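Local coordinates for Uly1 (Catenovulum maritimum, PDB 7DRQ), which degrades the algal polysaccharide ulvan as a lyase of polysaccharide lyase family 24, presumably by beta-elimination, and carries bound calcium ions, at residues Ser222-Arg227 with Arg280-Asp285; Met218-Gly221 with Gly226-Val229; Arg286-Asp291 with Asn366-Lys371; Glu313-Pro318 with Ala322-Val327. All blocks are in the same frame, centred on the assembly; numbering follows the deposited sequence.

Followed from the N terminus, the chain first forms contact 2, which zips strands 214-220 and 225-234 into a beta hairpin. The turn of that hairpin, S222-D225, lies inside it and begins contact 1, so the two contacts share G226 and R227. Contact 1 then closes a long, mostly beta excursion of 52 residues by bringing the turn against the loop after strand 272-280. Contact 3 opens just beyond, at R286, and reaches forward to strand 359-369 of the following sheet; R280 of contact 1 and Q290 of contact 3 touch, and both contacts hold ligands of one calcium ion. Contact 4 is a short local closure nested within contact 3's loop, beside strand 290-298.

Contact 1 (Ser222-Arg227 with Arg280-Asp285); sequences SSHDGR and RFNLPD. With CA (calcium ion), chain E.
N282 reaches across to the hairpin turn at S223 and H224, each of its side-chain atoms meeting something there. Its CB lies 3.7 Å from ND1 of H224, and N282 CG comes closer still, 3.4 Å from the same H224 ND1. With CG anti to the carbonyl carbon (chi1 -54°), the amide is carried over to the imidazole, and the two planes are 28° apart. At the tip the amide divides its work: N282 ND2 donates to S223 O at 2.9 Å, a fairly straight bond (160°) that leaves near the amide plane, while N282 OD1 accepts from water 1 at 2.7 Å. That water also accepts from NH1 of R280 and bonds S223 OG; a second water joins N282 ND2 to H224 O. The contact lies between neighbouring sheets of the beta-propeller, at its surface, where the loop after strand 272-280 folds into a calcium site. L283 O (2.3 Å from the calcium ion) and D285 OD1 bind the metal together with F287 O and four waters. With an alanine in place of N282, S223 O would probably lose its amide donor and water 1 the acceptor it has in OD1, leaving the H224 ring freer to turn. On the turn itself, S222 OG accepts from H224 N at 3.1 Å, an ST turn, and R280 is steadied by Q290, which takes a hydrogen bond from R280 NE.

Contact 2 (Met218-Gly221 with Gly226-Val229); sequences MRQG and GRVV
Antiparallel pairing of M218-G221 with G226-V229 makes the end of a beta hairpin, the two middle strands of a four-stranded sheet that forms one blade of the beta-propeller. M218 with V229 and Q220 with R227 are the hydrogen-bonded pairs; each is closed by two backbone bonds, among them V229 N to M218 O at 2.9 Å and Q220 N to R227 O at 2.7 Å. Between them R219 and V228 form a non-hydrogen-bonded pair whose side chains lie on one face, near strand 261-269, and R219 sends its NH2 to G264 O. M218, modelled as selenomethionine, lies with V229, Q220 and R227 on the other face. Where the chain turns its corner, G221 faces G226 with CA atoms 4.4 Å apart; a CB on G221 would press on G226 CA and on the carbonyl of Q220. Q220 and R227 run side by side. Q220 NE2 donates to S199 O, just ahead of strand 201-208, which helps to fix the amide. The amide oxygen is gripped twice by the edge of the guanidinium: R227 NE lies 2.9 Å and R227 NH2 2.8 Å from Q220 OE1, which sits only 4° out of the guanidinium plane.

Contact 3 (Arg286-Asp291 with Asn366-Lys371); sequences RFRAQD and NEWVNK. With CA (calcium ion), chain E.
From the calcium-binding loop ahead of strand 290-298, R288 extends to the next sheet of the propeller and stacks on W368 of strand 359-369. F287 O, just before it in the chain, binds the metal at 2.3 Å from the calcium ion, while water 3, another ligand, donates to A289 O. The arginine leaves this loop with CG anti to its own N (chi1 178°) and runs extended to NE, which lays the far end of the chain along the indole. R288 CD sits over the five-membered ring of W368, 3.6 Å from its centroid, a CH-pi contact. R288 CZ makes a cation-pi contact 3.6 Å from the six-membered ring centroid of W368, 17° off the ring normal. Guanidinium and indole planes differ by only 5°, and K371 backbone atoms lie against the opposite indole face. R288 NH1 bonds S344 OG, a second hold that fixes the rotation of the group. With a leucine in place of W368 the indole face is gone, and R288 would probably swing more freely, though its bond to S344 may remain. Flat, face-to-face contact keeps the N-H groups at the rim of the guanidinium for hydrogen bonding, while cation-pi attraction draws the positive charge to the ring.

Contact 4 (Glu313-Pro318 with Ala322-Val327); sequences EAITMP and ADEALV
T316 is clasped by the carboxylate of E324, one oxygen to its backbone and the other to its side chain, where the loop after strand 307-308 meets the short 3-10 turn 322-324 at the edge of a propeller sheet. T316 N donates to E324 OE1 at 2.8 Å in a nearly straight bond (168°), approaching from the syn side but 29° out of the carboxylate plane. T316 OG1 gives its proton to the syn lone pair of E324 OE2 at 2.7 Å. The pair of bonds holds the carboxylate against rotation. Next to it, I315 adds a nonpolar flank, with its CB 3.5 Å from E324 OE1. The glutamate can reach so far because its chain is extended beyond CG (chi2 -162°). A second shell places both partners. K321 NZ forms a salt bridge to E324 OE2, which would probably favour the ionised form of the carboxylate, and N309 ND2 bonds the backbone O of E324. The turn is closed by A325 N donating to A322 O, and A325 pairs by its backbone with Y295 of strand 290-298. In the loop 313-318, the I315 backbone bonds W307, and the isoleucine side chain packs on W307 and A296, so that the loop lies against the same sheet. Water 7 completes the link: it donates to A314 O at 2.9 Å and also to E324 OE1 at 2.9 Å.

Contact 1 (Ser222-Arg227 with Arg280-Asp285)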
loop_
_atom_site.group_PDB
_atom_site.type_symbol
_atom_site.label_atom_id
_atom_site.label_comp_id
_atom_site.label_asym_id
_atom_site.label_seq_id
_atom_site.Cartn_x
_atom_site.Cartn_y
_atom_site.Cartn_z
ATOM N N SER A 222 -12.979 4.225 9.976
ATOM C CA SER A 222 -12.375 5.517 10.270
ATOM C C SER A 222 -11.171 5.316 11.173
ATOM O O SER A 222 -10.900 4.211 11.647
ATOM C CB SER A 222 -13.385 6.441 10.951
ATOM O OG SER A 222 -13.575 6.017 12.290
ATOM N N SER A 223 -10.471 6.421 11.456
ATOM C CA SER A 223 -9.372 6.387 12.413
ATOM C C SER A 223 -9.832 6.170 13.852
ATOM O O SER A 223 -8.981 5.946 14.721
ATOM C CB SER A 223 -8.566 7.685 12.320
ATOM O OG SER A 223 -9.338 8.767 12.809
ATOM N N HIS A 224 -11.136 6.230 14.137
ATOM C CA HIS A 224 -11.648 5.900 15.467
ATOM C C HIS A 224 -12.289 4.521 15.541
ATOM O O HIS A 224 -12.509 4.018 16.646
ATOM C CB HIS A 224 -12.666 6.948 15.926
ATOM C CG HIS A 224 -12.069 8.300 16.121
ATOM N ND1 HIS A 224 -11.629 8.750 17.348
ATOM C CD2 HIS A 224 -11.830 9.301 15.244
ATOM C CE1 HIS A 224 -11.136 9.970 17.212
ATOM N NE2 HIS A 224 -11.259 10.330 15.950
ATOM N N ASP A 225 -12.569 3.898 14.395
ATOM C CA ASP A 225 -13.292 2.625 14.356
ATOM C C ASP A 225 -12.975 2.027 12.982
ATOM O O ASP A 225 -13.660 2.320 12.001
ATOM C CB ASP A 225 -14.785 2.826 14.552
ATOM C CG ASP A 225 -15.551 1.524 14.748
ATOM O OD1 ASP A 225 -14.942 0.492 15.098
ATOM O OD2 ASP A 225 -16.788 1.535 14.556
ATOM N N GLY A 226 -11.917 1.230 12.923
ATOM C CA GLY A 226 -11.414 0.748 11.646
ATOM C C GLY A 226 -11.011 -0.711 11.708
ATOM O O GLY A 226 -10.556 -1.209 12.737
ATOM N N ARG A 227 -11.160 -1.393 10.572
ATOM C CA ARG A 227 -10.783 -2.796 10.469
ATOM C C ARG A 227 -10.073 -3.030 9.147
ATOM O O ARG A 227 -10.167 -2.225 8.216
ATOM C CB ARG A 227 -11.995 -3.740 10.574
ATOM C CG ARG A 227 -13.061 -3.539 9.505
ATOM C CD ARG A 227 -14.067 -4.697 9.532
ATOM N NE ARG A 227 -15.219 -4.443 8.663
ATOM C CZ ARG A 227 -16.456 -4.847 8.928
ATOM N NH1 ARG A 227 -16.707 -5.529 10.034
ATOM N NH2 ARG A 227 -17.437 -4.574 8.081
ATOM N N ARG A 280 -4.543 2.347 16.822
ATOM C CA ARG A 280 -4.866 3.683 17.296
ATOM C C ARG A 280 -6.095 3.562 18.178
ATOM O O ARG A 280 -7.168 3.185 17.700
ATOM C CB ARG A 280 -5.120 4.688 16.167
ATOM C CG ARG A 280 -5.340 6.112 16.718
ATOM C CD ARG A 280 -5.536 7.163 15.616
ATOM N NE ARG A 280 -4.381 7.276 14.726
ATOM C CZ ARG A 280 -4.286 8.150 13.729
ATOM N NH1 ARG A 280 -5.260 9.024 13.512
ATOM N NH2 ARG A 280 -3.205 8.164 12.951
ATOM N N PHE A 281 -5.970 3.886 19.428
ATOM C CA PHE A 281 -7.070 3.785 20.353
ATOM C C PHE A 281 -7.805 5.109 20.569
ATOM O O PHE A 281 -8.881 5.099 21.006
ATOM C CB PHE A 281 -6.560 3.365 21.747
ATOM C CG PHE A 281 -6.972 2.013 22.210
ATOM C CD1 PHE A 281 -8.232 1.566 22.077
ATOM C CD2 PHE A 281 -6.071 1.202 22.872
ATOM C CE1 PHE A 281 -8.593 0.329 22.512
ATOM C CE2 PHE A 281 -6.437 -0.039 23.343
ATOM C CZ PHE A 281 -7.722 -0.474 23.157
ATOM N N ASN A 282 -7.145 6.215 20.316
ATOM C CA ASN A 282 -7.733 7.528 20.552
ATOM C C ASN A 282 -8.171 7.694 21.996
ATOM O O ASN A 282 -9.153 8.383 22.281
ATOM C CB ASN A 282 -8.902 7.797 19.614
ATOM C CG ASN A 282 -8.521 7.614 18.157
ATOM O OD1 ASN A 282 -7.831 8.458 17.572
ATOM N ND2 ASN A 282 -8.967 6.509 17.573
ATOM N N LEU A 283 -7.473 7.056 22.903
ATOM C CA LEU A 283 -7.637 7.393 24.309
ATOM C C LEU A 283 -6.898 8.685 24.624
ATOM O O LEU A 283 -5.844 8.960 24.043
ATOM C CB LEU A 283 -7.079 6.289 25.188
ATOM C CG LEU A 283 -7.769 4.940 25.144
ATOM C CD1 LEU A 283 -6.789 3.874 25.611
ATOM C CD2 LEU A 283 -9.001 4.986 26.040
ATOM N N PRO A 284 -7.403 9.492 25.560
ATOM C CA PRO A 284 -6.609 10.641 26.013
ATOM C C PRO A 284 -5.476 10.139 26.891
ATOM O O PRO A 284 -5.672 9.857 28.076
ATOM C CB PRO A 284 -7.622 11.496 26.791
ATOM C CG PRO A 284 -8.656 10.517 27.265
ATOM C CD PRO A 284 -8.690 9.377 26.266
ATOM N N ASP A 285 -4.296 9.976 26.308
ATOM C CA ASP A 285 -3.219 9.279 26.983
ATOM C C ASP A 285 -1.894 9.778 26.420
ATOM O O ASP A 285 -1.841 10.786 25.713
ATOM C CB ASP A 285 -3.379 7.761 26.836
ATOM C CG ASP A 285 -3.325 7.297 25.377
ATOM O OD1 ASP A 285 -3.044 8.121 24.479
ATOM O OD2 ASP A 285 -3.588 6.107 25.134
HETATM CA CA CA E . -4.200 8.798 22.400
HETATM O O HOH W 1 -7.820 9.521 15.085
HETATM O O HOH W 2 -10.912 4.802 18.823
HETATM O O HOH W 3 -4.403 8.031 20.015
HETATM O O HOH W 4 -4.503 6.348 22.539
HETATM O O HOH W 5 -3.814 11.097 23.423
HETATM O O HOH W 6 -5.752 10.138 21.335
#

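Contact 2 (Met218-Gly221 with Gly226-Val229)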
loop_
_atom_site.group_PDB
_atom_site.type_symbol
_atom_site.label_atom_id
_atom_site.label_comp_id
_atom_site.label_asym_id
_atom_site.label_seq_id
_atom_site.Cartn_x
_atom_site.Cartn_y
_atom_site.Cartn_z
HETATM N N MSE A 218 -8.125 -4.281 2.341
HETATM C CA MSE A 218 -8.360 -2.849 2.446
HETATM C C MSE A 218 -8.708 -2.534 3.893
HETATM O O MSE A 218 -9.035 -3.428 4.680
HETATM C CB MSE A 218 -9.480 -2.375 1.503
HETATM C CG MSE A 218 -9.206 -2.651 0.019
HETATM SE SE MSE A 218 -10.511 -1.794 -1.159
HETATM C CE MSE A 218 -9.920 0.037 -0.933
ATOM N N ARG A 219 -8.643 -1.260 4.235
ATOM C CA ARG A 219 -9.067 -0.795 5.546
ATOM C C ARG A 219 -10.478 -0.258 5.418
ATOM O O ARG A 219 -10.801 0.434 4.449
ATOM C CB ARG A 219 -8.132 0.290 6.081
ATOM C CG ARG A 219 -6.748 -0.211 6.401
ATOM C CD ARG A 219 -5.895 0.869 7.039
ATOM N NE ARG A 219 -4.473 0.583 6.858
ATOM C CZ ARG A 219 -3.497 1.421 7.175
ATOM N NH1 ARG A 219 -3.781 2.611 7.699
ATOM N NH2 ARG A 219 -2.235 1.067 6.979
ATOM N N GLN A 220 -11.331 -0.617 6.366
ATOM C CA GLN A 220 -12.704 -0.146 6.362
ATOM C C GLN A 220 -12.969 0.648 7.631
ATOM O O GLN A 220 -12.570 0.236 8.723
ATOM C CB GLN A 220 -13.700 -1.293 6.266
ATOM C CG GLN A 220 -15.112 -0.794 5.937
ATOM C CD GLN A 220 -16.090 -1.921 5.664
ATOM O OE1 GLN A 220 -15.990 -2.999 6.242
ATOM N NE2 GLN A 220 -17.049 -1.670 4.776
ATOM N N GLY A 221 -13.652 1.773 7.476
ATOM C CA GLY A 221 -14.077 2.547 8.628
ATOM C C GLY A 221 -13.339 3.862 8.754
ATOM O O GLY A 221 -13.086 4.543 7.755
ATOM N N GLY A 226 -11.917 1.230 12.923
ATOM C CA GLY A 226 -11.414 0.748 11.646
ATOM C C GLY A 226 -11.011 -0.711 11.708
ATOM O O GLY A 226 -10.556 -1.209 12.737
ATOM N N ARG A 227 -11.160 -1.393 10.572
ATOM C CA ARG A 227 -10.783 -2.796 10.469
ATOM C C ARG A 227 -10.073 -3.030 9.147
ATOM O O ARG A 227 -10.167 -2.225 8.216
ATOM C CB ARG A 227 -11.995 -3.740 10.574
ATOM C CG ARG A 227 -13.061 -3.539 9.505
ATOM C CD ARG A 227 -14.067 -4.697 9.532
ATOM N NE ARG A 227 -15.219 -4.443 8.663
ATOM C CZ ARG A 227 -16.456 -4.847 8.928
ATOM N NH1 ARG A 227 -16.707 -5.529 10.034
ATOM N NH2 ARG A 227 -17.437 -4.574 8.081
ATOM N N VAL A 228 -9.342 -4.136 9.087
ATOM C CA VAL A 228 -8.833 -4.674 7.832
ATOM C C VAL A 228 -9.802 -5.744 7.356
ATOM O O VAL A 228 -10.191 -6.630 8.135
ATOM C CB VAL A 228 -7.415 -5.243 7.999
ATOM C CG1 VAL A 228 -7.028 -6.075 6.772
ATOM C CG2 VAL A 228 -6.412 -4.087 8.181
ATOM N N VAL A 229 -10.217 -5.645 6.087
ATOM C CA VAL A 229 -11.043 -6.661 5.445
ATOM C C VAL A 229 -10.251 -7.224 4.276
ATOM O O VAL A 229 -9.440 -6.519 3.669
ATOM C CB VAL A 229 -12.405 -6.110 4.967
ATOM C CG1 VAL A 229 -13.264 -5.652 6.167
ATOM C CG2 VAL A 229 -12.221 -4.974 3.966
#

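Contact 3 (Arg286-Asp291 with Asn366-Lys371)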
loop_
_atom_site.group_PDB
_atom_site.type_symbol
_atom_site.label_atom_id
_atom_site.label_comp_id
_atom_site.label_asym_id
_atom_site.label_seq_id
_atom_site.Cartn_x
_atom_site.Cartn_y
_atom_site.Cartn_z
ATOM N N ARG A 286 -0.824 9.055 26.724
ATOM C CA ARG A 286 0.505 9.431 26.262
ATOM C C ARG A 286 0.692 9.232 24.761
ATOM O O ARG A 286 1.690 9.714 24.214
ATOM C CB ARG A 286 1.558 8.620 27.008
ATOM C CG ARG A 286 1.459 7.124 26.734
ATOM C CD ARG A 286 2.321 6.293 27.672
ATOM N NE ARG A 286 3.756 6.525 27.499
ATOM C CZ ARG A 286 4.654 5.547 27.469
ATOM N NH1 ARG A 286 4.262 4.278 27.596
ATOM N NH2 ARG A 286 5.938 5.827 27.330
ATOM N N PHE A 287 -0.225 8.545 24.084
ATOM C CA PHE A 287 -0.049 8.184 22.673
ATOM C C PHE A 287 -0.777 9.201 21.794
ATOM O O PHE A 287 -2.006 9.227 21.743
ATOM C CB PHE A 287 -0.542 6.760 22.421
ATOM C CG PHE A 287 0.254 5.721 23.156
ATOM C CD1 PHE A 287 1.549 5.404 22.750
ATOM C CD2 PHE A 287 -0.269 5.089 24.274
ATOM C CE1 PHE A 287 2.294 4.456 23.437
ATOM C CE2 PHE A 287 0.478 4.147 24.974
ATOM C CZ PHE A 287 1.757 3.835 24.563
ATOM N N ARG A 288 -0.007 10.050 21.116
ATOM C CA ARG A 288 -0.590 11.033 20.205
ATOM C C ARG A 288 -1.411 10.358 19.117
ATOM O O ARG A 288 -2.441 10.889 18.682
ATOM C CB ARG A 288 0.526 11.867 19.579
ATOM C CG ARG A 288 0.048 12.894 18.586
ATOM C CD ARG A 288 1.235 13.718 18.084
ATOM N NE ARG A 288 0.834 14.633 17.023
ATOM C CZ ARG A 288 1.401 14.693 15.826
ATOM N NH1 ARG A 288 2.412 13.891 15.522
ATOM N NH2 ARG A 288 0.967 15.572 14.934
ATOM N N ALA A 289 -0.959 9.194 18.651
ATOM C CA ALA A 289 -1.628 8.479 17.574
ATOM C C ALA A 289 -1.595 6.989 17.867
ATOM O O ALA A 289 -2.320 6.522 18.751
ATOM C CB ALA A 289 -0.985 8.809 16.226
ATOM N N GLN A 290 -0.730 6.233 17.186
ATOM C CA GLN A 290 -0.764 4.783 17.378
ATOM C C GLN A 290 -0.062 4.360 18.666
ATOM O O GLN A 290 0.718 5.105 19.274
ATOM C CB GLN A 290 -0.135 4.060 16.178
ATOM C CG GLN A 290 -1.047 3.885 14.962
ATOM C CD GLN A 290 -1.160 5.130 14.123
ATOM O OE1 GLN A 290 -2.018 5.986 14.360
ATOM N NE2 GLN A 290 -0.291 5.248 13.108
ATOM N N ASP A 291 -0.348 3.126 19.069
ATOM C CA ASP A 291 0.319 2.468 20.183
ATOM C C ASP A 291 0.498 0.999 19.828
ATOM O O ASP A 291 -0.188 0.460 18.956
ATOM C CB ASP A 291 -0.480 2.610 21.506
ATOM C CG ASP A 291 -1.742 1.747 21.528
ATOM O OD1 ASP A 291 -1.653 0.584 21.971
ATOM O OD2 ASP A 291 -2.821 2.234 21.107
ATOM N N ASN A 366 8.421 8.409 18.063
ATOM C CA ASN A 366 8.930 9.763 18.258
ATOM C C ASN A 366 8.515 10.314 19.616
ATOM O O ASN A 366 7.407 10.047 20.093
ATOM C CB ASN A 366 8.428 10.702 17.163
ATOM C CG ASN A 366 8.818 10.232 15.783
ATOM O OD1 ASN A 366 9.949 9.795 15.567
ATOM N ND2 ASN A 366 7.883 10.299 14.846
ATOM N N GLU A 367 9.401 11.102 20.222
ATOM C CA GLU A 367 9.047 11.863 21.414
ATOM C C GLU A 367 8.503 13.222 20.993
ATOM O O GLU A 367 9.126 13.923 20.190
ATOM C CB GLU A 367 10.247 12.038 22.345
ATOM C CG GLU A 367 9.831 12.679 23.687
ATOM C CD GLU A 367 10.929 12.655 24.727
ATOM O OE1 GLU A 367 12.051 12.252 24.380
ATOM O OE2 GLU A 367 10.663 13.037 25.894
ATOM N N TRP A 368 7.356 13.600 21.554
ATOM C CA TRP A 368 6.577 14.742 21.085
ATOM C C TRP A 368 6.378 15.696 22.260
ATOM O O TRP A 368 5.599 15.403 23.171
ATOM C CB TRP A 368 5.246 14.242 20.516
ATOM C CG TRP A 368 4.282 15.273 20.011
ATOM C CD1 TRP A 368 3.232 15.818 20.700
ATOM C CD2 TRP A 368 4.231 15.833 18.696
ATOM N NE1 TRP A 368 2.552 16.702 19.899
ATOM C CE2 TRP A 368 3.142 16.730 18.666
ATOM C CE3 TRP A 368 5.013 15.682 17.546
ATOM C CZ2 TRP A 368 2.818 17.475 17.536
ATOM C CZ3 TRP A 368 4.685 16.418 16.422
ATOM C CH2 TRP A 368 3.597 17.300 16.423
ATOM N N VAL A 369 7.094 16.827 22.243
ATOM C CA VAL A 369 7.102 17.790 23.347
ATOM C C VAL A 369 6.903 19.193 22.785
ATOM O O VAL A 369 7.591 19.590 21.836
ATOM C CB VAL A 369 8.412 17.721 24.159
ATOM C CG1 VAL A 369 8.485 18.873 25.153
ATOM C CG2 VAL A 369 8.516 16.388 24.887
ATOM N N ASN A 370 5.991 19.945 23.400
ATOM C CA ASN A 370 5.505 21.224 22.882
ATOM C C ASN A 370 5.300 21.167 21.372
ATOM O O ASN A 370 5.835 21.978 20.603
ATOM C CB ASN A 370 6.426 22.384 23.256
ATOM C CG ASN A 370 5.782 23.724 22.962
ATOM O OD1 ASN A 370 4.561 23.805 22.842
ATOM N ND2 ASN A 370 6.589 24.768 22.808
ATOM N N LYS A 371 4.513 20.173 20.951
ATOM C CA LYS A 371 3.960 20.095 19.603
ATOM C C LYS A 371 5.034 19.908 18.534
ATOM O O LYS A 371 4.860 20.329 17.390
ATOM C CB LYS A 371 3.090 21.325 19.310
ATOM C CG LYS A 371 2.129 21.630 20.475
ATOM C CD LYS A 371 1.016 22.580 20.072
ATOM C CE LYS A 371 0.187 23.032 21.264
ATOM N NZ LYS A 371 -0.839 24.034 20.844
HETATM CA CA CA E . -4.200 8.798 22.400
HETATM O O HOH W 3 -4.403 8.031 20.015
HETATM O O HOH W 4 -4.503 6.348 22.539
HETATM O O HOH W 5 -3.814 11.097 23.423
HETATM O O HOH W 6 -5.752 10.138 21.335
#

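Contact 4 (Glu313-Pro318 with Ala322-Val327)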
loop_
_atom_site.group_PDB
_atom_site.type_symbol
_atom_site.label_atom_id
_atom_site.label_comp_id
_atom_site.label_asym_id
_atom_site.label_seq_id
_atom_site.Cartn_x
_atom_site.Cartn_y
_atom_site.Cartn_z
ATOM N N GLU A 313 -0.199 -19.398 19.353
ATOM C CA GLU A 313 -1.481 -19.552 20.019
ATOM C C GLU A 313 -2.602 -19.025 19.138
ATOM O O GLU A 313 -2.468 -17.981 18.502
ATOM C CB GLU A 313 -1.471 -18.804 21.355
ATOM C CG GLU A 313 -0.240 -19.101 22.201
ATOM C CD GLU A 313 -0.063 -18.147 23.374
ATOM O OE1 GLU A 313 -0.503 -16.979 23.297
ATOM O OE2 GLU A 313 0.536 -18.570 24.383
ATOM N N ALA A 314 -3.726 -19.741 19.121
ATOM C CA ALA A 314 -4.877 -19.267 18.367
ATOM C C ALA A 314 -5.360 -17.935 18.924
ATOM O O ALA A 314 -5.387 -17.729 20.141
ATOM C CB ALA A 314 -6.010 -20.293 18.421
ATOM N N ILE A 315 -5.716 -17.017 18.027
ATOM C CA ILE A 315 -6.281 -15.738 18.433
ATOM C C ILE A 315 -7.756 -15.715 18.063
ATOM O O ILE A 315 -8.224 -16.449 17.189
ATOM C CB ILE A 315 -5.535 -14.529 17.820
ATOM C CG1 ILE A 315 -5.605 -14.555 16.286
ATOM C CG2 ILE A 315 -4.075 -14.533 18.285
ATOM C CD1 ILE A 315 -5.232 -13.216 15.638
ATOM N N THR A 316 -8.499 -14.874 18.776
ATOM C CA THR A 316 -9.896 -14.630 18.449
ATOM C C THR A 316 -10.014 -14.084 17.032
ATOM O O THR A 316 -9.236 -13.223 16.624
ATOM C CB THR A 316 -10.489 -13.629 19.444
ATOM O OG1 THR A 316 -10.348 -14.144 20.776
ATOM C CG2 THR A 316 -11.965 -13.376 19.155
HETATM N N MSE A 317 -10.987 -14.592 16.276
HETATM C CA MSE A 317 -11.143 -14.207 14.871
HETATM C C MSE A 317 -12.634 -14.160 14.510
HETATM O O MSE A 317 -13.323 -15.185 14.606
HETATM C CB MSE A 317 -10.379 -15.182 13.965
HETATM C CG MSE A 317 -10.408 -14.862 12.473
HETATM SE SE MSE A 317 -9.611 -13.102 12.100
HETATM C CE MSE A 317 -8.126 -13.216 13.349
ATOM N N PRO A 318 -13.142 -12.988 14.098
ATOM C CA PRO A 318 -12.408 -11.718 13.936
ATOM C C PRO A 318 -11.889 -11.162 15.264
ATOM O O PRO A 318 -12.547 -11.305 16.300
ATOM C CB PRO A 318 -13.452 -10.771 13.332
ATOM C CG PRO A 318 -14.559 -11.648 12.842
ATOM C CD PRO A 318 -14.556 -12.855 13.717
ATOM N N ALA A 322 -6.689 -6.289 20.370
ATOM C CA ALA A 322 -5.430 -6.378 19.629
ATOM C C ALA A 322 -4.325 -7.061 20.436
ATOM O O ALA A 322 -3.461 -7.731 19.853
ATOM C CB ALA A 322 -4.977 -4.982 19.189
ATOM N N ASP A 323 -4.333 -6.920 21.767
ATOM C CA ASP A 323 -3.239 -7.450 22.576
ATOM C C ASP A 323 -3.047 -8.957 22.422
ATOM O O ASP A 323 -1.953 -9.449 22.714
ATOM C CB ASP A 323 -3.451 -7.103 24.054
ATOM C CG ASP A 323 -3.090 -5.659 24.375
ATOM O OD1 ASP A 323 -2.682 -4.925 23.446
ATOM O OD2 ASP A 323 -3.224 -5.249 25.554
ATOM N N GLU A 324 -4.066 -9.703 21.970
ATOM C CA GLU A 324 -3.845 -11.112 21.649
ATOM C C GLU A 324 -2.689 -11.291 20.683
ATOM O O GLU A 324 -2.008 -12.318 20.712
ATOM C CB GLU A 324 -5.098 -11.739 21.040
ATOM C CG GLU A 324 -6.300 -11.720 21.966
ATOM C CD GLU A 324 -7.368 -12.700 21.525
ATOM O OE1 GLU A 324 -7.019 -13.724 20.876
ATOM O OE2 GLU A 324 -8.552 -12.440 21.824
ATOM N N ALA A 325 -2.459 -10.303 19.821
ATOM C CA ALA A 325 -1.445 -10.370 18.774
ATOM C C ALA A 325 -0.216 -9.524 19.097
ATOM O O ALA A 325 0.599 -9.258 18.217
ATOM C CB ALA A 325 -2.056 -9.946 17.436
ATOM N N LEU A 326 -0.064 -9.107 20.353
ATOM C CA LEU A 326 1.049 -8.242 20.744
ATOM C C LEU A 326 2.411 -8.869 20.446
ATOM O O LEU A 326 2.618 -10.065 20.663
ATOM C CB LEU A 326 0.952 -7.953 22.242
ATOM C CG LEU A 326 2.015 -7.024 22.825
ATOM C CD1 LEU A 326 1.772 -5.586 22.354
ATOM C CD2 LEU A 326 1.991 -7.109 24.355
ATOM N N VAL A 327 3.359 -8.049 19.966
ATOM C CA VAL A 327 4.766 -8.460 19.926
ATOM C C VAL A 327 5.662 -7.504 20.726
ATOM O O VAL A 327 6.708 -7.917 21.242
ATOM C CB VAL A 327 5.295 -8.592 18.476
ATOM C CG1 VAL A 327 4.533 -9.675 17.707
ATOM C CG2 VAL A 327 5.244 -7.254 17.734
HETATM O O HOH W 7 -4.994 -15.488 21.942
#